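Long-range contact in conserved protein (PDB 2WNY), which is of unknown function but, as a DUF54 protein encoded in the exosome superoperon, probably binds RNA: residues A[80-91]-A[127-137]. The protein carries 1 engineered substitution. Residues are numbered along the deposited sequence; the frame is centred on the assembly and turned at random.
Sequences MDELEDRFDENG and AKREVAVENIR
Phe87 lies against one side of helix 129-139 and fills the tight part of this contact. Val133 CG2 sits over one face of its ring, 3.8 Å from the centroid and 20° off the normal, a CH-pi contact. Ile136 CG1 meets the ring at its edge, 3.7 Å from Phe87 CZ. Ala132 CB packs 3.8 Å from Phe87 CD1 and also lies 3.4 Å from Gly91 O. Beside the ring, Met80 bends at chi2 (61°) and brings its SD and CE in against Val133, Ile136 and Arg137. Its CE reaches Val133 CG1 at 3.8 Å, and its SD packs against Ile136 CG2. Phe72 of helix 62-76 also touches Ile136, and Leu140 touches Met80.

The solvent side is looser and more polar. Arg129 bends at chi3 (-99°) and lays a guanidinium face over the backbone of Asp88 and Glu89. Its NE and NH2 both reach Phe87 O, NH2 at 2.9 Å, but both bonds are weak and bent. The side chain of the exposed Arg137 meets Met80 with its aliphatic part, CG lying 3.7 Å from Met80 CG. Its guanidinium instead grips Glu134 side-on along the helix.

Asp88 OD1 accepts from Asn90 N, closing an Asx turn within a type I beta turn. The C-terminal helix thus packs on the loop that leads from helix 62-76 into strand 92-98 of the antiparallel sheet in this alpha+beta fold.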
loop_
_atom_site.group_PDB
_atom_site.type_symbol
_atom_site.label_atom_id
_atom_site.label_comp_id
_atom_site.label_asym_id
_atom_site.label_seq_id
_atom_site.Cartn_x
_atom_site.Cartn_y
_atom_site.Cartn_z
ATOM N N MET A 80 -8.297 12.592 -5.652
ATOM C CA MET A 80 -7.835 11.783 -6.782
ATOM C C MET A 80 -6.582 12.391 -7.413
ATOM O O MET A 80 -5.673 11.666 -7.821
ATOM C CB MET A 80 -8.950 11.575 -7.817
ATOM C CG MET A 80 -8.567 10.685 -9.000
ATOM S SD MET A 80 -8.092 8.987 -8.572
ATOM C CE MET A 80 -7.413 8.446 -10.138
ATOM N N ASP A 81 -6.521 13.718 -7.445
ATOM C CA ASP A 81 -5.385 14.430 -8.024
ATOM C C ASP A 81 -4.045 14.106 -7.326
ATOM O O ASP A 81 -2.981 14.306 -7.911
ATOM C CB ASP A 81 -5.658 15.932 -8.034
ATOM C CG ASP A 81 -5.684 16.532 -6.640
ATOM O OD1 ASP A 81 -6.043 15.826 -5.670
ATOM O OD2 ASP A 81 -5.339 17.722 -6.521
ATOM N N GLU A 82 -4.107 13.588 -6.098
ATOM C CA GLU A 82 -2.915 13.140 -5.374
ATOM C C GLU A 82 -2.470 11.731 -5.783
ATOM O O GLU A 82 -1.388 11.282 -5.402
ATOM C CB GLU A 82 -3.154 13.161 -3.859
ATOM C CG GLU A 82 -3.270 14.552 -3.247
ATOM C CD GLU A 82 -3.486 14.499 -1.747
ATOM O OE1 GLU A 82 -2.600 13.972 -1.029
ATOM O OE2 GLU A 82 -4.544 14.983 -1.284
ATOM N N LEU A 83 -3.303 11.029 -6.544
ATOM C CA LEU A 83 -3.032 9.626 -6.872
ATOM C C LEU A 83 -2.803 9.411 -8.358
ATOM O O LEU A 83 -2.158 8.443 -8.752
ATOM C CB LEU A 83 -4.181 8.729 -6.390
ATOM C CG LEU A 83 -4.524 8.694 -4.893
ATOM C CD1 LEU A 83 -5.681 7.751 -4.659
ATOM C CD2 LEU A 83 -3.319 8.282 -4.017
ATOM N N GLU A 84 -3.336 10.331 -9.165
ATOM C CA GLU A 84 -3.401 10.207 -10.623
ATOM C C GLU A 84 -2.077 9.859 -11.295
ATOM O O GLU A 84 -2.054 9.149 -12.302
ATOM C CB GLU A 84 -3.961 11.499 -11.233
ATOM C CG GLU A 84 -5.451 11.698 -10.974
ATOM C CD GLU A 84 -6.017 12.973 -11.589
ATOM O OE1 GLU A 84 -5.426 14.065 -11.404
ATOM O OE2 GLU A 84 -7.076 12.870 -12.248
ATOM N N ASP A 85 -0.980 10.368 -10.741
ATOM C CA ASP A 85 0.341 10.176 -11.339
ATOM C C ASP A 85 1.066 8.963 -10.753
ATOM O O ASP A 85 2.164 8.621 -11.181
ATOM C CB ASP A 85 1.181 11.448 -11.192
ATOM C CG ASP A 85 1.074 12.052 -9.807
ATOM O OD1 ASP A 85 1.532 11.406 -8.839
ATOM O OD2 ASP A 85 0.529 13.174 -9.695
ATOM N N ARG A 86 0.439 8.308 -9.784
ATOM C CA ARG A 86 1.050 7.158 -9.122
ATOM C C ARG A 86 0.674 5.817 -9.770
ATOM O O ARG A 86 1.082 4.763 -9.286
ATOM C CB ARG A 86 0.690 7.142 -7.638
ATOM C CG ARG A 86 1.076 8.394 -6.866
ATOM C CD ARG A 86 0.619 8.260 -5.422
ATOM N NE ARG A 86 0.398 9.553 -4.787
ATOM C CZ ARG A 86 1.075 10.019 -3.742
ATOM N NH1 ARG A 86 2.035 9.298 -3.183
ATOM N NH2 ARG A 86 0.784 11.217 -3.253
ATOM N N PHE A 87 -0.088 5.855 -10.860
ATOM C CA PHE A 87 -0.472 4.643 -11.602
ATOM C C PHE A 87 0.606 4.295 -12.626
ATOM O O PHE A 87 1.166 5.200 -13.244
ATOM C CB PHE A 87 -1.784 4.880 -12.368
ATOM C CG PHE A 87 -3.004 4.959 -11.495
ATOM C CD1 PHE A 87 -3.834 3.849 -11.338
ATOM C CD2 PHE A 87 -3.338 6.147 -10.841
ATOM C CE1 PHE A 87 -4.977 3.917 -10.541
ATOM C CE2 PHE A 87 -4.476 6.228 -10.031
ATOM C CZ PHE A 87 -5.302 5.108 -9.879
ATOM N N ASP A 88 0.872 3.006 -12.851
ATOM C CA ASP A 88 1.779 2.626 -13.950
ATOM C C ASP A 88 1.027 2.353 -15.263
ATOM O O ASP A 88 -0.196 2.538 -15.335
ATOM C CB ASP A 88 2.719 1.469 -13.557
ATOM C CG ASP A 88 1.998 0.122 -13.411
ATOM O OD1 ASP A 88 0.797 0.010 -13.737
ATOM O OD2 ASP A 88 2.663 -0.845 -12.979
ATOM N N GLU A 89 1.760 1.928 -16.296
ATOM C CA GLU A 89 1.169 1.656 -17.616
ATOM C C GLU A 89 0.332 0.365 -17.642
ATOM O O GLU A 89 -0.389 0.110 -18.609
ATOM C CB GLU A 89 2.248 1.640 -18.718
ATOM C CG GLU A 89 3.540 0.870 -18.346
ATOM C CD GLU A 89 4.452 0.556 -19.539
ATOM O OE1 GLU A 89 4.030 0.741 -20.703
ATOM O OE2 GLU A 89 5.600 0.110 -19.307
ATOM N N ASN A 90 0.399 -0.417 -16.562
ATOM C CA ASN A 90 -0.191 -1.760 -16.515
ATOM C C ASN A 90 -1.413 -1.957 -15.605
ATOM O O ASN A 90 -1.787 -3.097 -15.326
ATOM C CB ASN A 90 0.877 -2.786 -16.111
ATOM C CG ASN A 90 1.857 -3.076 -17.218
ATOM O OD1 ASN A 90 3.071 -3.005 -17.012
ATOM N ND2 ASN A 90 1.345 -3.408 -18.402
ATOM N N GLY A 91 -2.027 -0.879 -15.128
ATOM C CA GLY A 91 -3.188 -1.009 -14.234
ATOM C C GLY A 91 -2.899 -0.828 -12.744
ATOM O O GLY A 91 -3.830 -0.644 -11.947
ATOM N N ALA A 127 -6.029 -3.737 -19.091
ATOM C CA ALA A 127 -5.148 -3.426 -17.970
ATOM C C ALA A 127 -4.196 -2.302 -18.372
ATOM O O ALA A 127 -3.033 -2.543 -18.699
ATOM C CB ALA A 127 -4.385 -4.677 -17.521
ATOM N N LYS A 128 -4.710 -1.074 -18.356
ATOM C CA LYS A 128 -3.957 0.094 -18.825
ATOM C C LYS A 128 -4.164 1.274 -17.878
ATOM O O LYS A 128 -5.163 1.312 -17.141
ATOM C CB LYS A 128 -4.387 0.464 -20.247
ATOM C CG LYS A 128 -3.276 1.110 -21.078
ATOM C CD LYS A 128 -3.680 1.309 -22.546
ATOM C CE LYS A 128 -4.756 2.384 -22.720
ATOM N NZ LYS A 128 -4.715 3.009 -24.070
ATOM N N ARG A 129 -3.230 2.228 -17.896
ATOM C CA ARG A 129 -3.262 3.359 -16.958
ATOM C C ARG A 129 -4.610 4.085 -16.943
ATOM O O ARG A 129 -5.192 4.275 -15.877
ATOM C CB ARG A 129 -2.130 4.365 -17.214
ATOM C CG ARG A 129 -2.088 5.474 -16.160
ATOM C CD ARG A 129 -1.148 6.602 -16.527
ATOM N NE ARG A 129 0.146 6.486 -15.859
ATOM C CZ ARG A 129 1.280 6.100 -16.445
ATOM N NH1 ARG A 129 1.310 5.772 -17.732
ATOM N NH2 ARG A 129 2.400 6.041 -15.733
ATOM N N GLU A 130 -5.095 4.475 -18.122
ATOM C CA GLU A 130 -6.311 5.282 -18.216
ATOM C C GLU A 130 -7.534 4.568 -17.634
ATOM O O GLU A 130 -8.357 5.195 -16.975
ATOM C CB GLU A 130 -6.572 5.766 -19.658
ATOM C CG GLU A 130 -6.919 4.658 -20.668
ATOM C CD GLU A 130 -7.445 5.185 -21.995
ATOM O OE1 GLU A 130 -7.291 6.396 -22.286
ATOM O OE2 GLU A 130 -8.013 4.372 -22.758
ATOM N N VAL A 131 -7.633 3.265 -17.882
ATOM C CA VAL A 131 -8.738 2.458 -17.391
ATOM C C VAL A 131 -8.685 2.398 -15.854
ATOM O O VAL A 131 -9.685 2.651 -15.174
ATOM C CB VAL A 131 -8.705 1.030 -18.005
ATOM C CG1 VAL A 131 -9.925 0.213 -17.577
ATOM C CG2 VAL A 131 -8.622 1.104 -19.529
ATOM N N ALA A 132 -7.505 2.100 -15.322
ATOM C CA ALA A 132 -7.308 2.013 -13.879
ATOM C C ALA A 132 -7.620 3.350 -13.191
ATOM O O ALA A 132 -8.352 3.389 -12.201
ATOM C CB ALA A 132 -5.897 1.548 -13.564
ATOM N N VAL A 133 -7.073 4.434 -13.745
ATOM C CA VAL A 133 -7.331 5.793 -13.261
ATOM C C VAL A 133 -8.839 6.086 -13.214
ATOM O O VAL A 133 -9.371 6.501 -12.178
ATOM C CB VAL A 133 -6.599 6.846 -14.154
ATOM C CG1 VAL A 133 -7.140 8.251 -13.921
ATOM C CG2 VAL A 133 -5.094 6.797 -13.901
ATOM N N GLU A 134 -9.519 5.866 -14.337
ATOM C CA GLU A 134 -10.962 6.118 -14.417
ATOM C C GLU A 134 -11.726 5.338 -13.344
ATOM O O GLU A 134 -12.605 5.892 -12.676
ATOM C CB GLU A 134 -11.518 5.807 -15.815
ATOM C CG GLU A 134 -13.049 5.943 -15.940
ATOM C CD GLU A 134 -13.581 7.334 -15.572
ATOM O OE1 GLU A 134 -12.790 8.305 -15.514
ATOM O OE2 GLU A 134 -14.805 7.458 -15.345
ATOM N N ASN A 135 -11.360 4.067 -13.172
ATOM C CA ASN A 135 -12.027 3.182 -12.214
ATOM C C ASN A 135 -11.888 3.643 -10.772
ATOM O O ASN A 135 -12.852 3.610 -10.006
ATOM C CB ASN A 135 -11.519 1.748 -12.366
ATOM C CG ASN A 135 -12.062 1.072 -13.596
ATOM O OD1 ASN A 135 -12.954 1.592 -14.268
ATOM N ND2 ASN A 135 -11.522 -0.095 -13.907
ATOM N N ILE A 136 -10.688 4.084 -10.409
ATOM C CA ILE A 136 -10.439 4.570 -9.058
ATOM C C ILE A 136 -11.108 5.934 -8.830
ATOM O O ILE A 136 -11.694 6.178 -7.762
ATOM C CB ILE A 136 -8.910 4.614 -8.733
ATOM C CG1 ILE A 136 -8.280 3.204 -8.797
ATOM C CG2 ILE A 136 -8.647 5.308 -7.375
ATOM C CD1 ILE A 136 -8.776 2.191 -7.732
ATOM N N ARG A 137 -11.049 6.810 -9.839
ATOM C CA ARG A 137 -11.661 8.132 -9.734
ATOM C C ARG A 137 -13.170 8.011 -9.472
ATOM O O ARG A 137 -13.735 8.735 -8.635
ATOM C CB ARG A 137 -11.392 8.950 -11.002
ATOM C CG ARG A 137 -11.775 10.441 -10.890
ATOM C CD ARG A 137 -12.030 11.045 -12.258
ATOM N NE ARG A 137 -13.049 10.279 -12.982
ATOM C CZ ARG A 137 -14.369 10.390 -12.809
ATOM N NH1 ARG A 137 -14.878 11.253 -11.933
ATOM N NH2 ARG A 137 -15.189 9.628 -13.520
#